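Local coordinates for protein acetyltransferase (Vibrio fischeri, PDB 3JVN) that is probably an acyltransferase of the GNAT family, expected to transfer an acyl group, other than an aminoacyl group, from a donor to an acceptor, at residues R6-K9 and E10-Y14; Q115-D119 and Y120-E124; E103-A106 and E107-M111. One frame throughout, in Å; residues are numbered along the deposited sequence.

Contact 1 of 3, residues R6-K9 and E10-Y14. With SO4 (sulfate ion), chain B.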
ATOM      1  N   ARG A   6      14.559 -11.735 -19.820  1.00 39.06           N
ATOM      2  CA  ARG A   6      14.652 -12.952 -19.019  1.00 38.86           C
ATOM      3  C   ARG A   6      14.979 -12.701 -17.556  1.00 38.93           C
ATOM      4  O   ARG A   6      15.404 -11.611 -17.178  1.00 40.39           O
ATOM      5  CB  ARG A   6      15.713 -13.889 -19.603  1.00 37.02           C
ATOM      6  CG  ARG A   6      16.988 -13.195 -20.043  1.00 37.29           C
ATOM      7  CD  ARG A   6      18.152 -14.178 -20.223  1.00 36.71           C
ATOM      8  NE  ARG A   6      18.921 -14.315 -18.985  1.00 38.24           N
ATOM      9  CZ  ARG A   6      20.143 -13.816 -18.789  1.00 36.26           C
ATOM     10  NH1 ARG A   6      20.750 -13.984 -17.622  1.00 35.44           N
ATOM     11  NH2 ARG A   6      20.771 -13.174 -19.763  1.00 33.35           N
ATOM     12  N   ARG A   7      14.762 -13.716 -16.729  1.00 38.69           N
ATOM     13  CA  ARG A   7      15.065 -13.599 -15.314  1.00 38.49           C
ATOM     14  C   ARG A   7      16.587 -13.640 -15.201  1.00 37.86           C
ATOM     15  O   ARG A   7      17.250 -14.447 -15.858  1.00 38.28           O
ATOM     16  CB  ARG A   7      14.463 -14.762 -14.527  1.00 39.59           C
ATOM     17  CG  ARG A   7      15.132 -16.082 -14.802  1.00 42.22           C
ATOM     18  CD  ARG A   7      14.852 -17.089 -13.714  1.00 43.93           C
ATOM     19  NE  ARG A   7      13.782 -18.021 -14.053  1.00 47.07           N
ATOM     20  CZ  ARG A   7      12.493 -17.707 -14.127  1.00 48.10           C
ATOM     21  NH1 ARG A   7      11.606 -18.639 -14.442  1.00 46.94           N
ATOM     22  NH2 ARG A   7      12.090 -16.466 -13.883  1.00 50.41           N
ATOM     23  N   ALA A   8      17.136 -12.753 -14.380  1.00 37.17           N
ATOM     24  CA  ALA A   8      18.577 -12.674 -14.174  1.00 35.78           C
ATOM     25  C   ALA A   8      19.136 -13.950 -13.552  1.00 35.03           C
ATOM     26  O   ALA A   8      18.401 -14.807 -13.061  1.00 33.45           O
ATOM     27  CB  ALA A   8      18.904 -11.484 -13.294  1.00 35.77           C
ATOM     28  N   LYS A   9      20.455 -14.064 -13.586  1.00 35.91           N
ATOM     29  CA  LYS A   9      21.144 -15.221 -13.041  1.00 35.21           C
ATOM     30  C   LYS A   9      22.407 -14.783 -12.316  1.00 35.38           C
ATOM     31  O   LYS A   9      22.859 -13.645 -12.460  1.00 35.10           O
ATOM     32  CB  LYS A   9      21.519 -16.198 -14.157  1.00 33.89           C
ATOM     33  CG  LYS A   9      20.345 -16.807 -14.908  1.00 32.97           C
ATOM     34  CD  LYS A   9      20.830 -17.932 -15.816  1.00 34.58           C
ATOM     35  CE  LYS A   9      21.852 -17.429 -16.835  1.00 35.48           C
ATOM     36  NZ  LYS A   9      22.539 -18.518 -17.591  1.00 33.84           N
ATOM     37  N   GLU A  10      22.972 -15.701 -11.540  1.00 35.50           N
ATOM     38  CA  GLU A  10      24.184 -15.433 -10.786  1.00 37.18           C
ATOM     39  C   GLU A  10      25.323 -15.004 -11.730  1.00 36.30           C
ATOM     40  O   GLU A  10      26.256 -14.309 -11.314  1.00 36.07           O
ATOM     41  CB  GLU A  10      24.572 -16.688  -9.997  1.00 39.35           C
ATOM     42  CG  GLU A  10      25.636 -16.467  -8.930  1.00 44.90           C
ATOM     43  CD  GLU A  10      26.036 -17.755  -8.215  1.00 48.70           C
ATOM     44  OE1 GLU A  10      26.429 -18.721  -8.915  1.00 50.37           O
ATOM     45  OE2 GLU A  10      25.980 -17.796  -6.960  1.00 47.84           O
ATOM     46  N   ILE A  11      25.210 -15.399 -12.999  1.00 35.37           N
ATOM     47  CA  ILE A  11      26.194 -15.094 -14.042  1.00 35.00           C
ATOM     48  C   ILE A  11      26.164 -13.646 -14.532  1.00 34.18           C
ATOM     49  O   ILE A  11      27.060 -13.207 -15.248  1.00 34.67           O
ATOM     50  CB  ILE A  11      25.991 -16.007 -15.285  1.00 35.45           C
ATOM     51  CG1 ILE A  11      24.596 -15.781 -15.892  1.00 35.93           C
ATOM     52  CG2 ILE A  11      26.138 -17.472 -14.890  1.00 35.91           C
ATOM     53  CD1 ILE A  11      24.584 -15.479 -17.398  1.00 33.79           C
ATOM     54  N   ASP A  12      25.133 -12.905 -14.147  1.00 34.21           N
ATOM     55  CA  ASP A  12      25.013 -11.516 -14.568  1.00 32.60           C
ATOM     56  C   ASP A  12      25.381 -10.546 -13.445  1.00 32.04           C
ATOM     57  O   ASP A  12      25.446  -9.334 -13.661  1.00 32.86           O
ATOM     58  CB  ASP A  12      23.587 -11.243 -15.038  1.00 32.64           C
ATOM     59  CG  ASP A  12      23.095 -12.271 -16.042  1.00 32.17           C
ATOM     60  OD1 ASP A  12      23.643 -12.328 -17.170  1.00 32.23           O
ATOM     61  OD2 ASP A  12      22.156 -13.019 -15.692  1.00 28.96           O
ATOM     62  N   LEU A  13      25.616 -11.072 -12.245  1.00 30.76           N
ATOM     63  CA  LEU A  13      25.972 -10.223 -11.112  1.00 30.53           C
ATOM     64  C   LEU A  13      27.105  -9.256 -11.457  1.00 29.76           C
ATOM     65  O   LEU A  13      27.112  -8.103 -11.021  1.00 28.05           O
ATOM     66  CB  LEU A  13      26.358 -11.078  -9.894  1.00 30.80           C
ATOM     67  CG  LEU A  13      25.186 -11.754  -9.164  1.00 32.38           C
ATOM     68  CD1 LEU A  13      25.692 -12.552  -7.964  1.00 32.19           C
ATOM     69  CD2 LEU A  13      24.184 -10.685  -8.713  1.00 29.05           C
ATOM     70  N   TYR A  14      28.061  -9.730 -12.247  1.00 29.06           N
ATOM     71  CA  TYR A  14      29.191  -8.901 -12.640  1.00 30.67           C
ATOM     72  C   TYR A  14      28.703  -7.701 -13.475  1.00 31.07           C
ATOM     73  O   TYR A  14      29.047  -6.555 -13.185  1.00 30.61           O
ATOM     74  CB  TYR A  14      30.204  -9.748 -13.426  1.00 30.32           C
ATOM     75  CG  TYR A  14      31.561  -9.099 -13.567  1.00 28.66           C
ATOM     76  CD1 TYR A  14      32.541  -9.244 -12.576  1.00 28.36           C
ATOM     77  CD2 TYR A  14      31.848  -8.289 -14.662  1.00 27.48           C
ATOM     78  CE1 TYR A  14      33.775  -8.592 -12.677  1.00 28.50           C
ATOM     79  CE2 TYR A  14      33.065  -7.627 -14.769  1.00 28.57           C
ATOM     80  CZ  TYR A  14      34.025  -7.780 -13.777  1.00 29.20           C
ATOM     81  OH  TYR A  14      35.212  -7.093 -13.892  1.00 31.10           O
TER
HETATM   82  S   SO4 B 201      11.820 -15.864 -18.044  1.00 46.27           S
HETATM   83  O1  SO4 B 201      13.159 -15.947 -17.418  1.00 44.12           O
HETATM   84  O2  SO4 B 201      10.798 -16.266 -17.062  1.00 42.24           O
HETATM   85  O3  SO4 B 201      11.766 -16.789 -19.193  1.00 46.84           O
HETATM   86  O4  SO4 B 201      11.562 -14.481 -18.510  1.00 43.44           O
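The Arg6 guanidinium presents its edge to the Asp12 carboxylate: OD1 lies in its plane and OD2 close to it, although the two flat groups are turned 44° from one another. This pair bridges the tight turn leading from edge strand 4-7 into helix 13-30, the first strand and first helix of the GNAT fold. The Arg7 guanidinium instead has a sulfate, probably from the crystallisation liquor, over one face, with O1 3.7 Å above the plane and displaced toward the rim. The sulfate is held more directly by the backbone, Arg7 N reaching SO4 O1 at 2.8 Å, and Arg112 also bonds to it.

Arg6 and Asp12 approach from opposite directions. A bend at chi3 (-91°) brings NH1 of Arg6 to 2.6 Å from Asp12 OD2, a salt bridge whose hydrogen bond is weak in angle; NH2 of the same guanidinium makes a second salt bridge, to Glu62 on strand 56-62. The two carboxylates thus take different nitrogens of the guanidinium, which restricts its rotation. OD2 of the buried Asp12 is gripped twice, because Lys9 N also donates to its anti lone pair at 2.9 Å. The backbone answers in the other sense: Asp12 N closes the turn onto Lys9 O. Lys9 and Ile11 run alongside each other on the exposed side, both pointing the same way, with Lys9 CE against Ile11 CG1 and CD1. The ammonium stays apart from the carboxylate: Lys9 NZ is 5.8 Å from Asp12 OD2.

Contact 2 of 3, residues Q115-D119 and Y120-E124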
ATOM      1  N   GLN A 115       3.873  -9.377 -15.261  1.00 39.55           N
ATOM      2  CA  GLN A 115       3.376 -10.703 -15.579  1.00 39.66           C
ATOM      3  C   GLN A 115       3.456 -11.559 -14.324  1.00 38.05           C
ATOM      4  O   GLN A 115       2.459 -12.137 -13.899  1.00 37.90           O
ATOM      5  CB  GLN A 115       4.216 -11.321 -16.686  1.00 42.15           C
ATOM      6  CG  GLN A 115       3.690 -12.637 -17.215  1.00 45.70           C
ATOM      7  CD  GLN A 115       4.689 -13.294 -18.152  1.00 49.28           C
ATOM      8  OE1 GLN A 115       5.719 -13.808 -17.710  1.00 50.59           O
ATOM      9  NE2 GLN A 115       4.401 -13.267 -19.452  1.00 48.96           N
ATOM     10  N   GLU A 116       4.648 -11.637 -13.737  1.00 37.60           N
ATOM     11  CA  GLU A 116       4.865 -12.414 -12.519  1.00 35.81           C
ATOM     12  C   GLU A 116       4.054 -11.856 -11.355  1.00 34.50           C
ATOM     13  O   GLU A 116       3.545 -12.602 -10.517  1.00 32.47           O
ATOM     14  CB  GLU A 116       6.347 -12.420 -12.159  1.00 35.71           C
ATOM     15  CG  GLU A 116       7.117 -13.553 -12.811  1.00 37.45           C
ATOM     16  CD  GLU A 116       6.961 -14.865 -12.070  1.00 37.50           C
ATOM     17  OE1 GLU A 116       7.541 -15.001 -10.972  1.00 35.31           O
ATOM     18  OE2 GLU A 116       6.245 -15.754 -12.576  1.00 41.54           O
ATOM     19  N   LEU A 117       3.942 -10.535 -11.307  1.00 33.22           N
ATOM     20  CA  LEU A 117       3.180  -9.879 -10.260  1.00 33.12           C
ATOM     21  C   LEU A 117       1.716 -10.286 -10.324  1.00 33.88           C
ATOM     22  O   LEU A 117       1.153 -10.747  -9.334  1.00 32.84           O
ATOM     23  CB  LEU A 117       3.305  -8.371 -10.419  1.00 32.67           C
ATOM     24  CG  LEU A 117       4.015  -7.705  -9.245  1.00 34.42           C
ATOM     25  CD1 LEU A 117       5.185  -8.573  -8.764  1.00 34.15           C
ATOM     26  CD2 LEU A 117       4.495  -6.331  -9.678  1.00 32.93           C
ATOM     27  N   LYS A 118       1.117 -10.098 -11.502  1.00 34.43           N
ATOM     28  CA  LYS A 118      -0.279 -10.423 -11.752  1.00 33.90           C
ATOM     29  C   LYS A 118      -0.617 -11.860 -11.408  1.00 34.17           C
ATOM     30  O   LYS A 118      -1.619 -12.129 -10.737  1.00 33.38           O
ATOM     31  CB  LYS A 118      -0.636 -10.187 -13.222  1.00 37.44           C
ATOM     32  CG  LYS A 118      -1.292  -8.835 -13.516  1.00 42.09           C
ATOM     33  CD  LYS A 118      -0.286  -7.738 -13.866  1.00 43.56           C
ATOM     34  CE  LYS A 118       0.176  -7.832 -15.322  1.00 45.34           C
ATOM     35  NZ  LYS A 118      -0.954  -7.649 -16.287  1.00 47.35           N
ATOM     36  N   ASP A 119       0.202 -12.798 -11.871  1.00 33.16           N
ATOM     37  CA  ASP A 119      -0.104 -14.182 -11.570  1.00 33.01           C
ATOM     38  C   ASP A 119       0.239 -14.567 -10.128  1.00 30.03           C
ATOM     39  O   ASP A 119       0.016 -15.700  -9.721  1.00 32.04           O
ATOM     40  CB  ASP A 119       0.539 -15.109 -12.620  1.00 36.55           C
ATOM     41  CG  ASP A 119       2.034 -15.046 -12.617  1.00 38.44           C
ATOM     42  OD1 ASP A 119       2.648 -15.451 -13.627  1.00 37.58           O
ATOM     43  OD2 ASP A 119       2.593 -14.598 -11.596  1.00 42.26           O
ATOM     44  N   TYR A 120       0.762 -13.613  -9.357  1.00 28.13           N
ATOM     45  CA  TYR A 120       1.070 -13.835  -7.939  1.00 26.23           C
ATOM     46  C   TYR A 120       0.001 -13.144  -7.088  1.00 28.13           C
ATOM     47  O   TYR A 120       0.166 -12.957  -5.877  1.00 28.99           O
ATOM     48  CB  TYR A 120       2.436 -13.265  -7.542  1.00 21.68           C
ATOM     49  CG  TYR A 120       3.517 -14.309  -7.465  1.00 18.74           C
ATOM     50  CD1 TYR A 120       4.216 -14.691  -8.604  1.00 16.37           C
ATOM     51  CD2 TYR A 120       3.784 -14.977  -6.265  1.00 19.57           C
ATOM     52  CE1 TYR A 120       5.149 -15.718  -8.568  1.00 16.60           C
ATOM     53  CE2 TYR A 120       4.719 -16.012  -6.203  1.00 17.45           C
ATOM     54  CZ  TYR A 120       5.398 -16.377  -7.367  1.00 17.79           C
ATOM     55  OH  TYR A 120       6.327 -17.395  -7.320  1.00 13.01           O
ATOM     56  N   GLY A 121      -1.082 -12.740  -7.745  1.00 28.84           N
ATOM     57  CA  GLY A 121      -2.174 -12.069  -7.066  1.00 31.02           C
ATOM     58  C   GLY A 121      -1.840 -10.807  -6.287  1.00 31.45           C
ATOM     59  O   GLY A 121      -2.328 -10.632  -5.171  1.00 31.62           O
ATOM     60  N   VAL A 122      -1.019  -9.922  -6.845  1.00 31.99           N
ATOM     61  CA  VAL A 122      -0.697  -8.690  -6.118  1.00 33.99           C
ATOM     62  C   VAL A 122      -1.857  -7.702  -6.175  1.00 35.23           C
ATOM     63  O   VAL A 122      -2.411  -7.427  -7.242  1.00 35.53           O
ATOM     64  CB  VAL A 122       0.575  -7.989  -6.651  1.00 32.80           C
ATOM     65  CG1 VAL A 122       1.776  -8.917  -6.507  1.00 30.38           C
ATOM     66  CG2 VAL A 122       0.368  -7.554  -8.092  1.00 35.53           C
ATOM     67  N   LYS A 123      -2.213  -7.166  -5.014  1.00 35.51           N
ATOM     68  CA  LYS A 123      -3.321  -6.230  -4.924  1.00 34.83           C
ATOM     69  C   LYS A 123      -2.878  -4.811  -5.226  1.00 35.73           C
ATOM     70  O   LYS A 123      -3.546  -4.106  -5.982  1.00 37.34           O
ATOM     71  CB  LYS A 123      -3.940  -6.298  -3.532  1.00 35.68           C
ATOM     72  CG  LYS A 123      -4.268  -7.726  -3.073  1.00 34.60           C
ATOM     73  CD  LYS A 123      -5.078  -8.481  -4.114  1.00 32.62           C
ATOM     74  CE  LYS A 123      -5.514  -9.830  -3.581  1.00 34.39           C
ATOM     75  NZ  LYS A 123      -6.200 -10.659  -4.618  1.00 35.13           N
ATOM     76  N   GLU A 124      -1.754  -4.397  -4.639  1.00 35.46           N
ATOM     77  CA  GLU A 124      -1.215  -3.053  -4.850  1.00 34.92           C
ATOM     78  C   GLU A 124       0.240  -3.061  -5.326  1.00 34.84           C
ATOM     79  O   GLU A 124       1.024  -3.920  -4.931  1.00 33.97           O
ATOM     80  CB  GLU A 124      -1.320  -2.231  -3.561  1.00 34.39           C
ATOM     81  CG  GLU A 124      -2.748  -1.967  -3.090  1.00 35.82           C
ATOM     82  CD  GLU A 124      -3.645  -1.447  -4.200  1.00 36.56           C
ATOM     83  OE1 GLU A 124      -3.191  -0.545  -4.941  1.00 37.55           O
ATOM     84  OE2 GLU A 124      -4.801  -1.926  -4.320  1.00 34.80           O
TER
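Tyr120 N donates to Leu117 O at 2.9 Å and Gly121 N to Lys118 O at 3.1 Å. A third, weak bond spans five residues, from Val122 N to Leu117 O at 3.4 Å, so that one carbonyl takes both a close and a distant amide. With Gly121 at positive phi (56°), this is the Schellman motif that ends helix 105-118, and Lys118 to Gly121 form a type I turn within it. The accompanying hydrophobic pair is present too: Leu117 CG meets Val122 CG1 at 3.7 Å, the valine pointing its CB back at the helix. Val122 straddles the capping carbonyl, CG1 and CG2 both lying close to Leu117 O. On the other flank, Tyr120 lies beside Glu116, the backbone O of Glu116 in the plane of the ring at its CD1 edge. The Glu116 carboxylate, folded back by its bend at chi2 (-81°), stands nearly upright to that ring, 77° between planes, with OE1 nearest CE1. Beneath the turn, Leu117 and Val122 rest on Phe75 of strand 67-79, whose ring also meets Tyr120, while Lys123 and Glu124 carry the chain into pairing with strand 86-96.

Contact 3 of 3, residues E103-A106 and E107-M111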
ATOM      1  N   GLU A 103      13.506   2.815 -27.232  1.00 62.57           N
ATOM      2  CA  GLU A 103      13.361   1.623 -28.061  1.00 62.42           C
ATOM      3  C   GLU A 103      12.333   0.642 -27.493  1.00 61.23           C
ATOM      4  O   GLU A 103      12.203  -0.485 -27.975  1.00 60.93           O
ATOM      5  CB  GLU A 103      14.727   0.946 -28.216  1.00 64.44           C
ATOM      6  CG  GLU A 103      14.786  -0.177 -29.240  1.00 66.63           C
ATOM      7  CD  GLU A 103      16.206  -0.463 -29.681  1.00 68.92           C
ATOM      8  OE1 GLU A 103      16.411  -1.385 -30.503  1.00 69.72           O
ATOM      9  OE2 GLU A 103      17.123   0.245 -29.205  1.00 69.23           O
ATOM     10  N   GLY A 104      11.611   1.080 -26.463  1.00 59.63           N
ATOM     11  CA  GLY A 104      10.586   0.250 -25.852  1.00 56.80           C
ATOM     12  C   GLY A 104      11.088  -0.868 -24.959  1.00 55.50           C
ATOM     13  O   GLY A 104      10.316  -1.745 -24.568  1.00 55.13           O
ATOM     14  N   VAL A 105      12.377  -0.845 -24.634  1.00 54.45           N
ATOM     15  CA  VAL A 105      12.964  -1.864 -23.775  1.00 53.12           C
ATOM     16  C   VAL A 105      12.425  -1.744 -22.345  1.00 52.64           C
ATOM     17  O   VAL A 105      12.336  -2.735 -21.616  1.00 51.99           O
ATOM     18  CB  VAL A 105      14.500  -1.747 -23.772  1.00 52.76           C
ATOM     19  CG1 VAL A 105      15.111  -2.914 -23.016  1.00 53.16           C
ATOM     20  CG2 VAL A 105      15.007  -1.710 -25.201  1.00 52.10           C
ATOM     21  N   ALA A 106      12.057  -0.529 -21.953  1.00 52.04           N
ATOM     22  CA  ALA A 106      11.505  -0.298 -20.624  1.00 51.54           C
ATOM     23  C   ALA A 106      10.152  -1.004 -20.505  1.00 51.50           C
ATOM     24  O   ALA A 106       9.926  -1.744 -19.547  1.00 52.35           O
ATOM     25  CB  ALA A 106      11.343   1.191 -20.373  1.00 52.17           C
ATOM     26  N   GLU A 107       9.263  -0.781 -21.482  1.00 49.99           N
ATOM     27  CA  GLU A 107       7.934  -1.401 -21.482  1.00 48.19           C
ATOM     28  C   GLU A 107       8.028  -2.914 -21.437  1.00 46.92           C
ATOM     29  O   GLU A 107       7.273  -3.553 -20.712  1.00 49.32           O
ATOM     30  CB  GLU A 107       7.102  -0.978 -22.717  1.00 49.01           C
ATOM     31  CG  GLU A 107       5.736  -1.720 -22.848  1.00 52.42           C
ATOM     32  CD  GLU A 107       4.681  -1.005 -23.726  1.00 54.41           C
ATOM     33  OE1 GLU A 107       4.198   0.090 -23.338  1.00 56.69           O
ATOM     34  OE2 GLU A 107       4.315  -1.549 -24.800  1.00 54.87           O
ATOM     35  N   GLN A 108       8.946  -3.496 -22.200  1.00 45.43           N
ATOM     36  CA  GLN A 108       9.073  -4.947 -22.185  1.00 46.00           C
ATOM     37  C   GLN A 108       9.617  -5.457 -20.846  1.00 44.97           C
ATOM     38  O   GLN A 108       9.475  -6.640 -20.528  1.00 45.72           O
ATOM     39  CB  GLN A 108       9.929  -5.429 -23.363  1.00 46.32           C
ATOM     40  CG  GLN A 108      11.196  -4.642 -23.592  1.00 47.66           C
ATOM     41  CD  GLN A 108      11.824  -4.926 -24.948  1.00 49.03           C
ATOM     42  OE1 GLN A 108      11.174  -4.792 -25.988  1.00 48.46           O
ATOM     43  NE2 GLN A 108      13.098  -5.302 -24.945  1.00 49.69           N
ATOM     44  N   LEU A 109      10.222  -4.563 -20.062  1.00 43.80           N
ATOM     45  CA  LEU A 109      10.739  -4.926 -18.741  1.00 41.86           C
ATOM     46  C   LEU A 109       9.610  -4.756 -17.720  1.00 41.86           C
ATOM     47  O   LEU A 109       9.395  -5.614 -16.870  1.00 41.33           O
ATOM     48  CB  LEU A 109      11.930  -4.041 -18.360  1.00 39.67           C
ATOM     49  CG  LEU A 109      13.265  -4.311 -19.063  1.00 37.79           C
ATOM     50  CD1 LEU A 109      14.254  -3.221 -18.708  1.00 37.15           C
ATOM     51  CD2 LEU A 109      13.805  -5.666 -18.656  1.00 37.27           C
HETATM   52  N   MSE A 110       8.891  -3.642 -17.811  1.00 42.72           N
HETATM   53  CA  MSE A 110       7.768  -3.381 -16.920  1.00 45.57           C
HETATM   54  C   MSE A 110       6.689  -4.417 -17.204  1.00 45.17           C
HETATM   55  O   MSE A 110       5.908  -4.783 -16.326  1.00 42.57           O
HETATM   56  CB  MSE A 110       7.190  -1.985 -17.175  1.00 50.28           C
HETATM   57  CG  MSE A 110       7.909  -0.836 -16.459  1.00 56.79           C
HETATM   58 SE   MSE A 110       7.668  -0.893 -14.509  1.00 68.94          SE
HETATM   59  CE  MSE A 110       5.854  -1.607 -14.485  1.00 62.79           C
HETATM   60  N   MSE A 111       6.655  -4.867 -18.455  1.00 45.02           N
HETATM   61  CA  MSE A 111       5.685  -5.852 -18.919  1.00 45.45           C
HETATM   62  C   MSE A 111       5.955  -7.208 -18.279  1.00 41.95           C
HETATM   63  O   MSE A 111       5.033  -7.932 -17.892  1.00 39.75           O
HETATM   64  CB  MSE A 111       5.770  -5.987 -20.442  1.00 52.45           C
HETATM   65  CG  MSE A 111       4.423  -5.935 -21.163  1.00 60.45           C
HETATM   66 SE   MSE A 111       3.565  -4.184 -21.055  1.00 72.77          SE
HETATM   67  CE  MSE A 111       2.501  -4.456 -19.454  1.00 68.85           C
TER
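Gln108 folds back over the first turn of helix 105-118, its amide lying against Val105: NE2 is 3.6 Å from Val105 CA and 3.7 Å from Val105 CG1. This turn opens the helix of the beta-alpha-beta unit formed with strands 86-96 and 124-127, and Gly104 and Ala106 fit the R/Q-x-x-G-x-G/A signature of GNAT proteins. In relatives the loop and helix start here hold the pyrophosphate of acetyl-CoA, which is consistent with a similar role in this protein. CG of Gln108 sits between its own backbone N and carbonyl carbon (chi1 45°), sending the chain back toward the N-terminal end, where it runs slantwise over the valine. Gln108 N bonds to Gly104 O at 3.2 Å with a fairly straight N-H (161°). Gly104 has positive phi, readily taken up by glycine, as the chain enters the helix. Farther out, Val105 CG1 and Leu109 CD1 make a looser apolar pair, and Pro3 lies against both Val105 and Gln108. Leu109 and the selenomethionine Met110 face Leu94 and Ile71, seating the helix on the sheet. Ala106 O takes two amides, Leu109 N at 2.9 Å and Met110 N at 2.8 Å, the second bond being the straighter at hydrogen (166°).

From the N terminus, contact 1 turns the chain out of strand 4-7 and into helix 13-30. Strands 56-62, 67-79 and 86-96 follow before contact 3 starts helix 105-118, and contact 2 ends that same helix and sends the chain on to strand 124-127. The three are in series, each a local closure, with none nested in or crossing another. Contacts 3 and 2 bracket one helix, their centres 18 Å apart, and so delimit the crossover between two parallel strands. Contact 1 touches neither, its nearest atoms about 6 Å from each; in the crystal, the sulfate of contact 1 is bonded also by Arg112 and so lies between strand 4-7 and helix 105-118.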